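Long-range contact in acetyl-CoA acetyltransferase (Elizabethkingia anophelis NUHP1, PDB 6BN2), which probably catalyses the thiolase reaction that joins two acetyl-CoA molecules into acetoacetyl-CoA, and its reverse: residues E169-D183 and T240-N253. Numbering follows the deposited sequence. Where two conformers were deposited one is given.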
loop_
_atom_site.group_PDB
_atom_site.type_symbol
_atom_site.label_atom_id
_atom_site.label_comp_id
_atom_site.label_asym_id
_atom_site.label_seq_id
_atom_site.Cartn_x
_atom_site.Cartn_y
_atom_site.Cartn_z
ATOM N N GLU A 169 11.711 25.278 -2.320
ATOM C CA GLU A 169 12.145 26.666 -2.184
ATOM C C GLU A 169 12.175 27.100 -0.720
ATOM O O GLU A 169 13.038 27.892 -0.319
ATOM C CB GLU A 169 11.223 27.595 -2.977
ATOM C CG GLU A 169 11.339 27.491 -4.494
ATOM C CD GLU A 169 12.609 28.140 -5.040
ATOM O OE1 GLU A 169 12.754 28.203 -6.279
ATOM O OE2 GLU A 169 13.466 28.586 -4.245
ATOM N N LEU A 170 11.214 26.625 0.079
ATOM C CA LEU A 170 11.239 26.909 1.509
ATOM C C LEU A 170 12.526 26.385 2.132
ATOM O O LEU A 170 13.164 27.067 2.949
ATOM C CB LEU A 170 10.016 26.270 2.181
ATOM C CG LEU A 170 9.881 26.396 3.697
ATOM C CD1 LEU A 170 9.648 27.859 4.101
ATOM C CD2 LEU A 170 8.732 25.499 4.182
ATOM N N CYS A 171 12.926 25.174 1.735
ATOM C CA CYS A 171 14.158 24.585 2.238
ATOM C C CYS A 171 15.378 25.403 1.814
ATOM O O CYS A 171 16.276 25.664 2.627
ATOM C CB CYS A 171 14.244 23.135 1.744
ATOM S SG CYS A 171 15.725 22.238 2.286
ATOM N N ALA A 172 15.420 25.832 0.546
ATOM C CA ALA A 172 16.545 26.637 0.068
ATOM C C ALA A 172 16.692 27.917 0.874
ATOM O O ALA A 172 17.811 28.345 1.185
ATOM C CB ALA A 172 16.363 26.972 -1.411
ATOM N N LYS A 173 15.565 28.547 1.206
ATOM C CA LYS A 173 15.592 29.805 1.941
ATOM C C LYS A 173 16.066 29.588 3.372
ATOM O O LYS A 173 16.959 30.294 3.860
ATOM C CB LYS A 173 14.195 30.431 1.916
ATOM C CG LYS A 173 14.077 31.751 2.665
ATOM C CD LYS A 173 12.619 32.203 2.713
ATOM C CE LYS A 173 11.754 31.177 3.445
ATOM N NZ LYS A 173 10.288 31.411 3.285
ATOM N N GLU A 174 15.476 28.602 4.057
ATOM C CA GLU A 174 15.786 28.369 5.464
ATOM C C GLU A 174 17.222 27.902 5.660
ATOM O O GLU A 174 17.860 28.256 6.656
ATOM C CB GLU A 174 14.813 27.339 6.043
ATOM C CG GLU A 174 15.186 26.825 7.427
ATOM C CD GLU A 174 14.873 27.823 8.529
ATOM O OE1 GLU A 174 14.031 28.718 8.292
ATOM O OE2 GLU A 174 15.471 27.715 9.624
ATOM N N TYR A 175 17.747 27.094 4.737
ATOM C CA TYR A 175 19.083 26.536 4.901
ATOM C C TYR A 175 20.144 27.272 4.087
ATOM O O TYR A 175 21.290 26.807 4.012
ATOM C CB TYR A 175 19.055 25.037 4.580
ATOM C CG TYR A 175 18.458 24.282 5.740
ATOM C CD1 TYR A 175 19.231 23.964 6.850
ATOM C CD2 TYR A 175 17.113 23.939 5.760
ATOM C CE1 TYR A 175 18.683 23.308 7.946
ATOM C CE2 TYR A 175 16.559 23.276 6.853
ATOM C CZ TYR A 175 17.353 22.960 7.934
ATOM O OH TYR A 175 16.822 22.308 9.026
ATOM N N ASN A 176 19.795 28.423 3.509
ATOM C CA ASN A 176 20.732 29.283 2.779
ATOM C C ASN A 176 21.474 28.497 1.699
ATOM O O ASN A 176 22.709 28.493 1.617
ATOM C CB ASN A 176 21.715 29.971 3.731
ATOM C CG ASN A 176 22.478 31.107 3.060
ATOM O OD1 ASN A 176 22.000 31.712 2.099
ATOM N ND2 ASN A 176 23.672 31.397 3.565
ATOM N N ILE A 177 20.697 27.836 0.848
ATOM C CA ILE A 177 21.225 27.074 -0.277
ATOM C C ILE A 177 20.870 27.836 -1.543
ATOM O O ILE A 177 19.691 27.998 -1.864
ATOM C CB ILE A 177 20.662 25.651 -0.302
ATOM C CG1 ILE A 177 21.043 24.953 1.016
ATOM C CG2 ILE A 177 21.195 24.910 -1.527
ATOM C CD1 ILE A 177 20.268 23.681 1.298
ATOM N N THR A 178 21.882 28.312 -2.253
ATOM C CA THR A 178 21.664 29.260 -3.336
ATOM C C THR A 178 21.385 28.555 -4.660
ATOM O O THR A 178 21.618 27.357 -4.828
ATOM C CB THR A 178 22.881 30.171 -3.496
ATOM O OG1 THR A 178 24.002 29.401 -3.951
ATOM C CG2 THR A 178 23.241 30.837 -2.172
ATOM N N ARG A 179 20.900 29.346 -5.624
ATOM C CA ARG A 179 20.741 28.869 -6.997
ATOM C C ARG A 179 22.046 28.293 -7.538
ATOM O O ARG A 179 22.063 27.213 -8.143
ATOM C CB ARG A 179 20.244 30.026 -7.873
ATOM C CG ARG A 179 20.462 29.863 -9.381
ATOM C CD ARG A 179 19.565 28.769 -9.919
ATOM N NE ARG A 179 19.693 28.581 -11.369
ATOM C CZ ARG A 179 18.969 29.231 -12.276
ATOM N NH1 ARG A 179 18.083 30.148 -11.895
ATOM N NH2 ARG A 179 19.130 28.969 -13.564
ATOM N N GLU A 180 23.155 29.008 -7.327
ATOM C CA GLU A 180 24.437 28.545 -7.852
ATOM C C GLU A 180 24.850 27.221 -7.222
ATOM O O GLU A 180 25.383 26.339 -7.909
ATOM C CB GLU A 180 25.515 29.605 -7.619
ATOM C CG GLU A 180 25.348 30.871 -8.459
ATOM C CD GLU A 180 24.250 31.820 -7.968
ATOM O OE1 GLU A 180 23.702 31.631 -6.850
ATOM O OE2 GLU A 180 23.936 32.772 -8.719
ATOM N N GLU A 181 24.611 27.059 -5.916
ATOM C CA GLU A 181 24.964 25.799 -5.266
ATOM C C GLU A 181 24.103 24.654 -5.777
ATOM O O GLU A 181 24.605 23.541 -5.986
ATOM C CB GLU A 181 24.839 25.931 -3.745
ATOM C CG GLU A 181 25.904 26.853 -3.150
ATOM C CD GLU A 181 25.565 27.365 -1.749
ATOM O OE1 GLU A 181 24.433 27.133 -1.254
ATOM O OE2 GLU A 181 26.436 28.019 -1.137
ATOM N N GLN A 182 22.803 24.901 -5.973
ATOM C CA GLN A 182 21.926 23.865 -6.507
ATOM C C GLN A 182 22.337 23.475 -7.919
ATOM O O GLN A 182 22.318 22.291 -8.280
ATOM C CB GLN A 182 20.477 24.350 -6.485
ATOM C CG GLN A 182 19.941 24.516 -5.077
ATOM C CD GLN A 182 18.555 25.117 -5.050
ATOM O OE1 GLN A 182 17.669 24.687 -5.789
ATOM N NE2 GLN A 182 18.358 26.112 -4.197
ATOM N N ASP A 183 22.707 24.461 -8.737
ATOM C CA ASP A 183 23.139 24.155 -10.097
ATOM C C ASP A 183 24.432 23.348 -10.097
ATOM O O ASP A 183 24.585 22.419 -10.896
ATOM C CB ASP A 183 23.300 25.446 -10.901
ATOM C CG ASP A 183 21.968 25.990 -11.394
ATOM O OD1 ASP A 183 20.932 25.299 -11.215
ATOM O OD2 ASP A 183 21.950 27.107 -11.958
ATOM N N THR A 240 13.260 29.971 -12.972
ATOM C CA THR A 240 12.876 29.336 -11.711
ATOM C C THR A 240 11.385 29.023 -11.759
ATOM O O THR A 240 10.549 29.929 -11.703
ATOM C CB THR A 240 13.223 30.229 -10.526
ATOM O OG1 THR A 240 12.657 31.536 -10.716
ATOM C CG2 THR A 240 14.746 30.340 -10.383
ATOM N N VAL A 241 11.052 27.734 -11.838
ATOM C CA VAL A 241 9.719 27.336 -12.268
ATOM C C VAL A 241 8.685 27.360 -11.148
ATOM O O VAL A 241 7.482 27.364 -11.435
ATOM C CB VAL A 241 9.778 25.944 -12.919
ATOM C CG1 VAL A 241 10.549 26.014 -14.236
ATOM C CG2 VAL A 241 10.427 24.954 -11.993
ATOM N N PHE A 242 9.100 27.386 -9.882
ATOM C CA PHE A 242 8.140 27.386 -8.781
ATOM C C PHE A 242 7.969 28.746 -8.127
ATOM O O PHE A 242 7.024 28.932 -7.357
ATOM C CB PHE A 242 8.556 26.343 -7.733
ATOM C CG PHE A 242 8.575 24.950 -8.272
ATOM C CD1 PHE A 242 7.380 24.287 -8.532
ATOM C CD2 PHE A 242 9.775 24.312 -8.568
ATOM C CE1 PHE A 242 7.380 23.002 -9.059
ATOM C CE2 PHE A 242 9.779 23.023 -9.093
ATOM C CZ PHE A 242 8.565 22.371 -9.341
ATOM N N GLN A 243 8.831 29.706 -8.438
ATOM C CA GLN A 243 8.828 30.994 -7.759
ATOM C C GLN A 243 9.425 32.013 -8.712
ATOM O O GLN A 243 10.569 31.849 -9.143
ATOM C CB GLN A 243 9.630 30.904 -6.464
ATOM C CG GLN A 243 9.658 32.142 -5.627
ATOM C CD GLN A 243 10.316 31.874 -4.297
ATOM O OE1 GLN A 243 10.055 30.846 -3.664
ATOM N NE2 GLN A 243 11.192 32.773 -3.876
ATOM N N LYS A 244 8.647 33.047 -9.044
ATOM C CA LYS A 244 9.066 34.005 -10.063
ATOM C C LYS A 244 10.218 34.872 -9.574
ATOM O O LYS A 244 11.230 35.025 -10.268
ATOM C CB LYS A 244 7.880 34.881 -10.480
ATOM N N GLU A 245 10.078 35.455 -8.387
ATOM C CA GLU A 245 11.069 36.369 -7.838
ATOM C C GLU A 245 11.901 35.653 -6.780
ATOM O O GLU A 245 11.350 34.978 -5.903
ATOM C CB GLU A 245 10.394 37.606 -7.237
ATOM N N ASN A 246 13.225 35.796 -6.877
ATOM C CA ASN A 246 14.165 35.245 -5.896
ATOM C C ASN A 246 14.068 33.727 -5.799
ATOM O O ASN A 246 14.277 33.150 -4.730
ATOM C CB ASN A 246 13.961 35.873 -4.515
ATOM C CG ASN A 246 14.082 37.379 -4.538
ATOM O OD1 ASN A 246 14.927 37.938 -5.243
ATOM N ND2 ASN A 246 13.232 38.050 -3.769
ATOM N N GLY A 247 13.742 33.068 -6.913
ATOM C CA GLY A 247 13.674 31.626 -6.926
ATOM C C GLY A 247 15.040 30.991 -7.079
ATOM O O GLY A 247 16.045 31.652 -7.355
ATOM N N THR A 248 15.072 29.677 -6.870
ATOM C CA THR A 248 16.305 28.909 -7.010
ATOM C C THR A 248 16.124 27.585 -7.737
ATOM O O THR A 248 17.085 27.110 -8.349
ATOM C CB THR A 248 16.948 28.630 -5.636
ATOM O OG1 THR A 248 16.098 27.767 -4.864
ATOM C CG2 THR A 248 17.209 29.917 -4.857
ATOM N N VAL A 249 14.938 26.979 -7.706
ATOM C CA VAL A 249 14.714 25.643 -8.245
ATOM C C VAL A 249 14.333 25.751 -9.716
ATOM O O VAL A 249 13.466 26.553 -10.085
ATOM C CB VAL A 249 13.620 24.918 -7.438
ATOM C CG1 VAL A 249 13.340 23.533 -8.031
ATOM C CG2 VAL A 249 14.017 24.829 -5.953
ATOM N N THR A 250 14.976 24.940 -10.563
ATOM C CA THR A 250 14.718 24.950 -12.001
ATOM C C THR A 250 14.398 23.544 -12.488
ATOM O O THR A 250 14.505 22.558 -11.754
ATOM C CB THR A 250 15.911 25.465 -12.812
ATOM O OG1 THR A 250 16.954 24.482 -12.761
ATOM C CG2 THR A 250 16.429 26.801 -12.275
ATOM N N ALA A 251 14.039 23.457 -13.772
ATOM C CA ALA A 251 13.792 22.148 -14.368
ATOM C C ALA A 251 15.047 21.289 -14.368
ATOM O O ALA A 251 14.954 20.056 -14.335
ATOM C CB ALA A 251 13.262 22.305 -15.797
ATOM N N ALA A 252 16.227 21.912 -14.413
ATOM C CA ALA A 252 17.471 21.153 -14.457
ATOM C C ALA A 252 17.972 20.727 -13.093
ATOM O O ALA A 252 18.627 19.687 -12.992
ATOM C CB ALA A 252 18.578 21.960 -15.137
ATOM N N ASN A 253 17.727 21.511 -12.042
ATOM C CA ASN A 253 18.253 21.134 -10.733
ATOM C C ASN A 253 17.200 20.473 -9.852
ATOM O O ASN A 253 17.512 20.047 -8.735
ATOM C CB ASN A 253 18.938 22.348 -10.046
ATOM C CG ASN A 253 17.970 23.456 -9.611
ATOM O OD1 ASN A 253 16.820 23.200 -9.259
ATOM N ND2 ASN A 253 18.470 24.696 -9.582
HETATM O O HOH W 1 11.567 27.863 -8.628
HETATM O O HOH W 2 17.709 31.837 -9.510
HETATM O O HOH W 3 16.971 22.122 -6.377
HETATM O O HOH W 4 19.282 25.279 -13.382
#
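The methyl CG2 of Thr250 sits over the centre of one face of the Arg179 guanidinium, 3.5 Å from CZ, while Asp183 CG lies at the edge, in plane, and Asp183 OD2 makes a salt bridge to Arg179 NE, although the carboxylate itself is tilted. Arg179 reaches this place because its chain bends at chi2 (69°). Arg179 NH2 donates to the carbonyls of Ile235 and Leu238; together with the salt bridge from NE, this should fix the rotation of the group. The other Asp183 oxygen, OD1, accepts from Asn253 ND2 at 3.0 Å, met on the syn side but 30° out of the carboxylate plane. That same ND2 also donates to Thr248 O, nearly straight and in the carbonyl plane, so one amide ties the helix to the loop and the loop to itself.

On the preceding helix, 169-174, the buried Glu169 carboxylate shows how a helix side chain can organise an irregular loop. Glu169 OE1 takes Thr248 N on the syn lone pair at 2.8 Å and Val249 N from above the plane at 2.9 Å; a water that also bridges to Phe242 N adds a third donor. Glu169 OE2 accepts from Thr248 OG1 at 2.8 Å, and this hydroxyl in turn receives a weak bond from Gln182 NE2. By accepting from two successive backbone amides, Glu169 OE1 holds the loop leading to strand 258-268 of the thiolase N-terminal domain, beside the calcium site that includes Ala252.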